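Local coordinates for aldehyde dehydrogenase (Staphylococcus aureus, PDB 6K10), which oxidises the aldehyde 4,4'-diaponeurosporen-4-al to 4,4'-diaponeurosporenoic acid with NAD+, a step in making the carotenoid staphyloxanthin, at residues Y47-L59 with T150-E163. The protein carries 1 engineered substitution. Numbering follows the deposited sequence.
Sequences YESDILEALYTDL and TPNVARVIKRLINE
Asp58, in the last turn of helix 48-59, reaches across to the first turn of helix 151-163 and takes N-H groups that have no i-4 carbonyl within that helix to bond. OD2 receives Val153 N at 3.1 Å, met nearly along the C-O axis, and a weak, bent bond from Asn152 N; OD1 uses its syn lone pair for Asn152 ND2, 2.8 Å away and almost straight (176°), within the amide plane. The carboxylate thus has two good bonds and one weak one. The amide plane is turned 34° from it. Thr150, at the N-cap position, makes no capping bond with its side chain, and Asp58 probably takes over part of that capping.

The two helices run nearly antiparallel (159°), with axes 8.1 Å apart at their closest. Such closeness suits Ala54, whose short CB sits 3.7 Å from Val153 CG2. The two methyls of Val156 divide the next turn: CG2 lies against Ala54 and CG1 meets Ile51 CG1 at 3.7 Å. Helix 151-164 joins the parallel, paired strands 141-145 and 170-172 in a beta-alpha-beta crossover, and helix 48-59 packs on its flank, away from the predicted active-site residues.

At the other end the Tyr47 ring lies over Leu160, whose CA stands above one face in a CH-pi contact, 4.2 Å from the centroid. Leu160 CD2 presses on the ring at CD1, while Arg159 NH2 approaches the ring edge at CE2, 3.4 Å away. Asp50 OD2 lies near that guanidinium without forming a salt bridge.

The joint therefore passes from a hydrogen-bonded carboxylate through an apolar middle to a tyrosine ring bordered by charged side chains; the N-terminal end of helix 151-163 and its donated N-H groups would probably stabilise Asp58 as the anion.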
loop_
_atom_site.group_PDB
_atom_site.type_symbol
_atom_site.label_atom_id
_atom_site.label_comp_id
_atom_site.label_asym_id
_atom_site.label_seq_id
_atom_site.Cartn_x
_atom_site.Cartn_y
_atom_site.Cartn_z
ATOM N N TYR A 47 17.570 26.708 12.414
ATOM C CA TYR A 47 18.592 26.362 11.438
ATOM C C TYR A 47 18.288 26.896 10.047
ATOM O O TYR A 47 18.970 26.514 9.092
ATOM C CB TYR A 47 18.750 24.847 11.377
ATOM C CG TYR A 47 19.645 24.268 12.439
ATOM C CD1 TYR A 47 19.215 24.171 13.753
ATOM C CD2 TYR A 47 20.897 23.764 12.119
ATOM C CE1 TYR A 47 20.017 23.616 14.727
ATOM C CE2 TYR A 47 21.706 23.209 13.084
ATOM C CZ TYR A 47 21.261 23.137 14.386
ATOM O OH TYR A 47 22.070 22.582 15.349
ATOM N N GLU A 48 17.279 27.763 9.911
ATOM C CA GLU A 48 16.832 28.197 8.591
ATOM C C GLU A 48 17.981 28.763 7.763
ATOM O O GLU A 48 18.124 28.444 6.578
ATOM C CB GLU A 48 15.717 29.234 8.730
ATOM C CG GLU A 48 15.205 29.749 7.397
ATOM C CD GLU A 48 14.232 30.901 7.549
ATOM O OE1 GLU A 48 13.128 30.677 8.087
ATOM O OE2 GLU A 48 14.572 32.027 7.130
ATOM N N SER A 49 18.816 29.603 8.377
ATOM C CA SER A 49 19.918 30.208 7.638
ATOM C C SER A 49 20.919 29.155 7.175
ATOM O O SER A 49 21.396 29.201 6.035
ATOM C CB SER A 49 20.611 31.265 8.497
ATOM O OG SER A 49 21.287 32.206 7.684
ATOM N N ASP A 50 21.246 28.195 8.045
ATOM C CA ASP A 50 22.197 27.152 7.675
ATOM C C ASP A 50 21.638 26.239 6.592
ATOM O O ASP A 50 22.392 25.766 5.733
ATOM C CB ASP A 50 22.589 26.333 8.907
ATOM C CG ASP A 50 22.769 27.191 10.145
ATOM O OD1 ASP A 50 21.754 27.659 10.708
ATOM O OD2 ASP A 50 23.928 27.404 10.558
ATOM N N ILE A 51 20.331 25.976 6.616
ATOM C CA ILE A 51 19.722 25.154 5.573
ATOM C C ILE A 51 19.784 25.872 4.231
ATOM O O ILE A 51 20.138 25.278 3.207
ATOM C CB ILE A 51 18.275 24.790 5.949
ATOM C CG1 ILE A 51 18.247 24.001 7.257
ATOM C CG2 ILE A 51 17.628 23.980 4.837
ATOM C CD1 ILE A 51 16.894 24.010 7.936
ATOM N N LEU A 52 19.432 27.162 4.216
ATOM C CA LEU A 52 19.513 27.936 2.981
ATOM C C LEU A 52 20.941 27.984 2.452
ATOM O O LEU A 52 21.167 27.869 1.242
ATOM C CB LEU A 52 18.981 29.353 3.208
ATOM C CG LEU A 52 17.481 29.520 3.463
ATOM C CD1 LEU A 52 17.164 30.959 3.845
ATOM C CD2 LEU A 52 16.679 29.106 2.239
ATOM N N GLU A 53 21.919 28.154 3.346
ATOM C CA GLU A 53 23.317 28.178 2.922
ATOM C C GLU A 53 23.728 26.844 2.315
ATOM O O GLU A 53 24.394 26.798 1.274
ATOM C CB GLU A 53 24.221 28.522 4.106
ATOM C CG GLU A 53 24.288 29.999 4.446
ATOM C CD GLU A 53 24.543 30.240 5.923
ATOM O OE1 GLU A 53 25.426 29.565 6.494
ATOM O OE2 GLU A 53 23.869 31.113 6.510
ATOM N N ALA A 54 23.343 25.742 2.964
ATOM C CA ALA A 54 23.724 24.419 2.478
ATOM C C ALA A 54 23.082 24.116 1.130
ATOM O O ALA A 54 23.739 23.576 0.231
ATOM C CB ALA A 54 23.344 23.358 3.510
ATOM N N LEU A 55 21.799 24.451 0.972
ATOM C CA LEU A 55 21.137 24.259 -0.314
ATOM C C LEU A 55 21.790 25.109 -1.396
ATOM O O LEU A 55 21.898 24.684 -2.553
ATOM C CB LEU A 55 19.650 24.594 -0.190
ATOM C CG LEU A 55 18.830 23.624 0.662
ATOM C CD1 LEU A 55 17.469 24.216 1.008
ATOM C CD2 LEU A 55 18.672 22.300 -0.064
ATOM N N TYR A 56 22.240 26.309 -1.034
ATOM C CA TYR A 56 22.892 27.180 -2.004
ATOM C C TYR A 56 24.240 26.617 -2.434
ATOM O O TYR A 56 24.560 26.580 -3.627
ATOM C CB TYR A 56 23.062 28.577 -1.414
ATOM C CG TYR A 56 23.697 29.559 -2.364
ATOM C CD1 TYR A 56 22.980 30.082 -3.431
ATOM C CD2 TYR A 56 25.018 29.956 -2.200
ATOM C CE1 TYR A 56 23.557 30.979 -4.305
ATOM C CE2 TYR A 56 25.605 30.853 -3.071
ATOM C CZ TYR A 56 24.869 31.361 -4.120
ATOM O OH TYR A 56 25.446 32.256 -4.993
ATOM N N THR A 57 25.051 26.176 -1.472
ATOM C CA THR A 57 26.393 25.713 -1.806
ATOM C C THR A 57 26.351 24.410 -2.597
ATOM O O THR A 57 27.134 24.222 -3.536
ATOM C CB THR A 57 27.223 25.550 -0.532
ATOM O OG1 THR A 57 27.320 26.813 0.140
ATOM C CG2 THR A 57 28.624 25.058 -0.865
ATOM N N ASP A 58 25.431 23.509 -2.252
ATOM C CA ASP A 58 25.409 22.187 -2.867
ATOM C C ASP A 58 24.645 22.141 -4.183
ATOM O O ASP A 58 25.022 21.374 -5.077
ATOM C CB ASP A 58 24.809 21.161 -1.898
ATOM C CG ASP A 58 25.676 20.937 -0.673
ATOM O OD1 ASP A 58 26.796 21.487 -0.628
ATOM O OD2 ASP A 58 25.242 20.196 0.234
ATOM N N LEU A 59 23.586 22.940 -4.333
ATOM C CA LEU A 59 22.715 22.866 -5.502
ATOM C C LEU A 59 22.546 24.205 -6.211
ATOM O O LEU A 59 21.765 24.291 -7.167
ATOM C CB LEU A 59 21.341 22.319 -5.101
ATOM C CG LEU A 59 21.268 20.838 -4.726
ATOM C CD1 LEU A 59 19.919 20.504 -4.109
ATOM C CD2 LEU A 59 21.528 19.970 -5.945
ATOM N N THR A 150 24.890 15.774 -1.627
ATOM C CA THR A 150 24.742 17.107 -1.066
ATOM C C THR A 150 25.234 17.059 0.378
ATOM O O THR A 150 24.426 17.008 1.315
ATOM C CB THR A 150 23.289 17.579 -1.153
ATOM O OG1 THR A 150 22.424 16.576 -0.610
ATOM C CG2 THR A 150 22.907 17.823 -2.606
ATOM N N PRO A 151 26.554 17.069 0.591
ATOM C CA PRO A 151 27.080 16.757 1.930
ATOM C C PRO A 151 26.860 17.857 2.953
ATOM O O PRO A 151 26.759 17.557 4.148
ATOM C CB PRO A 151 28.573 16.523 1.667
ATOM C CG PRO A 151 28.869 17.374 0.477
ATOM C CD PRO A 151 27.625 17.369 -0.375
ATOM N N ASN A 152 26.808 19.122 2.536
ATOM C CA ASN A 152 26.535 20.185 3.496
ATOM C C ASN A 152 25.097 20.113 3.992
ATOM O O ASN A 152 24.833 20.319 5.181
ATOM C CB ASN A 152 26.829 21.547 2.873
ATOM C CG ASN A 152 28.309 21.767 2.641
ATOM O OD1 ASN A 152 29.077 21.924 3.589
ATOM N ND2 ASN A 152 28.717 21.770 1.378
ATOM N N VAL A 153 24.158 19.805 3.094
ATOM C CA VAL A 153 22.765 19.640 3.501
ATOM C C VAL A 153 22.627 18.458 4.452
ATOM O O VAL A 153 21.940 18.541 5.477
ATOM C CB VAL A 153 21.861 19.477 2.268
ATOM C CG1 VAL A 153 20.408 19.345 2.698
ATOM C CG2 VAL A 153 22.039 20.653 1.318
ATOM N N ALA A 154 23.280 17.339 4.124
ATOM C CA ALA A 154 23.200 16.154 4.973
ATOM C C ALA A 154 23.704 16.444 6.381
ATOM O O ALA A 154 23.096 16.013 7.369
ATOM C CB ALA A 154 23.993 15.005 4.347
ATOM N N ARG A 155 24.814 17.180 6.494
ATOM C CA ARG A 155 25.364 17.500 7.809
ATOM C C ARG A 155 24.448 18.432 8.586
ATOM O O ARG A 155 24.282 18.277 9.803
ATOM C CB ARG A 155 26.750 18.129 7.669
ATOM C CG ARG A 155 27.419 18.458 9.005
ATOM C CD ARG A 155 27.326 17.301 9.996
ATOM N NE ARG A 155 28.023 16.104 9.528
ATOM C CZ ARG A 155 29.340 15.989 9.398
ATOM N NH1 ARG A 155 29.841 14.839 8.970
ATOM N NH2 ARG A 155 30.139 17.006 9.697
ATOM N N VAL A 156 23.902 19.445 7.917
ATOM C CA VAL A 156 22.962 20.340 8.582
ATOM C C VAL A 156 21.766 19.551 9.094
ATOM O O VAL A 156 21.266 19.796 10.198
ATOM C CB VAL A 156 22.538 21.472 7.629
ATOM C CG1 VAL A 156 21.347 22.226 8.193
ATOM C CG2 VAL A 156 23.703 22.416 7.383
ATOM N N ILE A 157 21.304 18.579 8.304
ATOM C CA ILE A 157 20.197 17.725 8.727
ATOM C C ILE A 157 20.598 16.906 9.949
ATOM O O ILE A 157 19.840 16.792 10.920
ATOM C CB ILE A 157 19.746 16.826 7.561
ATOM C CG1 ILE A 157 19.050 17.664 6.483
ATOM C CG2 ILE A 157 18.839 15.709 8.056
ATOM C CD1 ILE A 157 18.576 16.857 5.290
ATOM N N LYS A 158 21.802 16.328 9.920
ATOM C CA LYS A 158 22.268 15.532 11.051
ATOM C C LYS A 158 22.421 16.384 12.306
ATOM O O LYS A 158 22.009 15.971 13.397
ATOM C CB LYS A 158 23.592 14.854 10.703
ATOM C CG LYS A 158 24.266 14.186 11.887
ATOM C CD LYS A 158 24.708 12.776 11.550
ATOM C CE LYS A 158 25.285 12.083 12.770
ATOM N NZ LYS A 158 24.246 11.287 13.478
ATOM N N ARG A 159 23.020 17.569 12.172
ATOM C CA ARG A 159 23.157 18.478 13.309
ATOM C C ARG A 159 21.795 18.819 13.897
ATOM O O ARG A 159 21.571 18.687 15.107
ATOM C CB ARG A 159 23.872 19.757 12.871
ATOM C CG ARG A 159 25.375 19.634 12.698
ATOM C CD ARG A 159 26.034 21.008 12.771
ATOM N NE ARG A 159 26.215 21.615 11.455
ATOM C CZ ARG A 159 25.692 22.782 11.087
ATOM N NH1 ARG A 159 25.913 23.256 9.869
ATOM N NH2 ARG A 159 24.943 23.475 11.934
ATOM N N LEU A 160 20.876 19.268 13.041
ATOM C CA LEU A 160 19.533 19.637 13.470
ATOM C C LEU A 160 18.870 18.510 14.252
ATOM O O LEU A 160 18.338 18.722 15.349
ATOM C CB LEU A 160 18.706 20.011 12.236
ATOM C CG LEU A 160 17.313 20.599 12.420
ATOM C CD1 LEU A 160 16.221 19.548 12.622
ATOM C CD2 LEU A 160 17.435 21.473 13.620
ATOM N N ILE A 161 18.897 17.300 13.698
ATOM C CA ILE A 161 18.217 16.172 14.326
ATOM C C ILE A 161 18.876 15.819 15.652
ATOM O O ILE A 161 18.201 15.654 16.675
ATOM C CB ILE A 161 18.192 14.968 13.369
ATOM C CG1 ILE A 161 17.265 15.250 12.182
ATOM C CG2 ILE A 161 17.788 13.705 14.110
ATOM C CD1 ILE A 161 15.807 15.407 12.564
ATOM N N ASN A 162 20.207 15.701 15.656
ATOM C CA ASN A 162 20.907 15.239 16.852
ATOM C C ASN A 162 20.789 16.226 18.006
ATOM O O ASN A 162 20.792 15.817 19.173
ATOM C CB ASN A 162 22.380 14.977 16.536
ATOM C CG ASN A 162 22.589 13.691 15.765
ATOM O OD1 ASN A 162 23.637 13.484 15.154
ATOM N ND2 ASN A 162 21.592 12.813 15.795
ATOM N N GLU A 163 20.697 17.517 17.715
ATOM C CA GLU A 163 20.583 18.506 18.775
ATOM C C GLU A 163 19.140 18.735 19.207
ATOM O O GLU A 163 18.907 19.488 20.160
ATOM C CB GLU A 163 21.237 19.817 18.327
ATOM C CG GLU A 163 22.712 19.619 17.980
ATOM C CD GLU A 163 23.513 20.903 17.954
ATOM O OE1 GLU A 163 23.317 21.755 18.846
ATOM O OE2 GLU A 163 24.357 21.047 17.045
#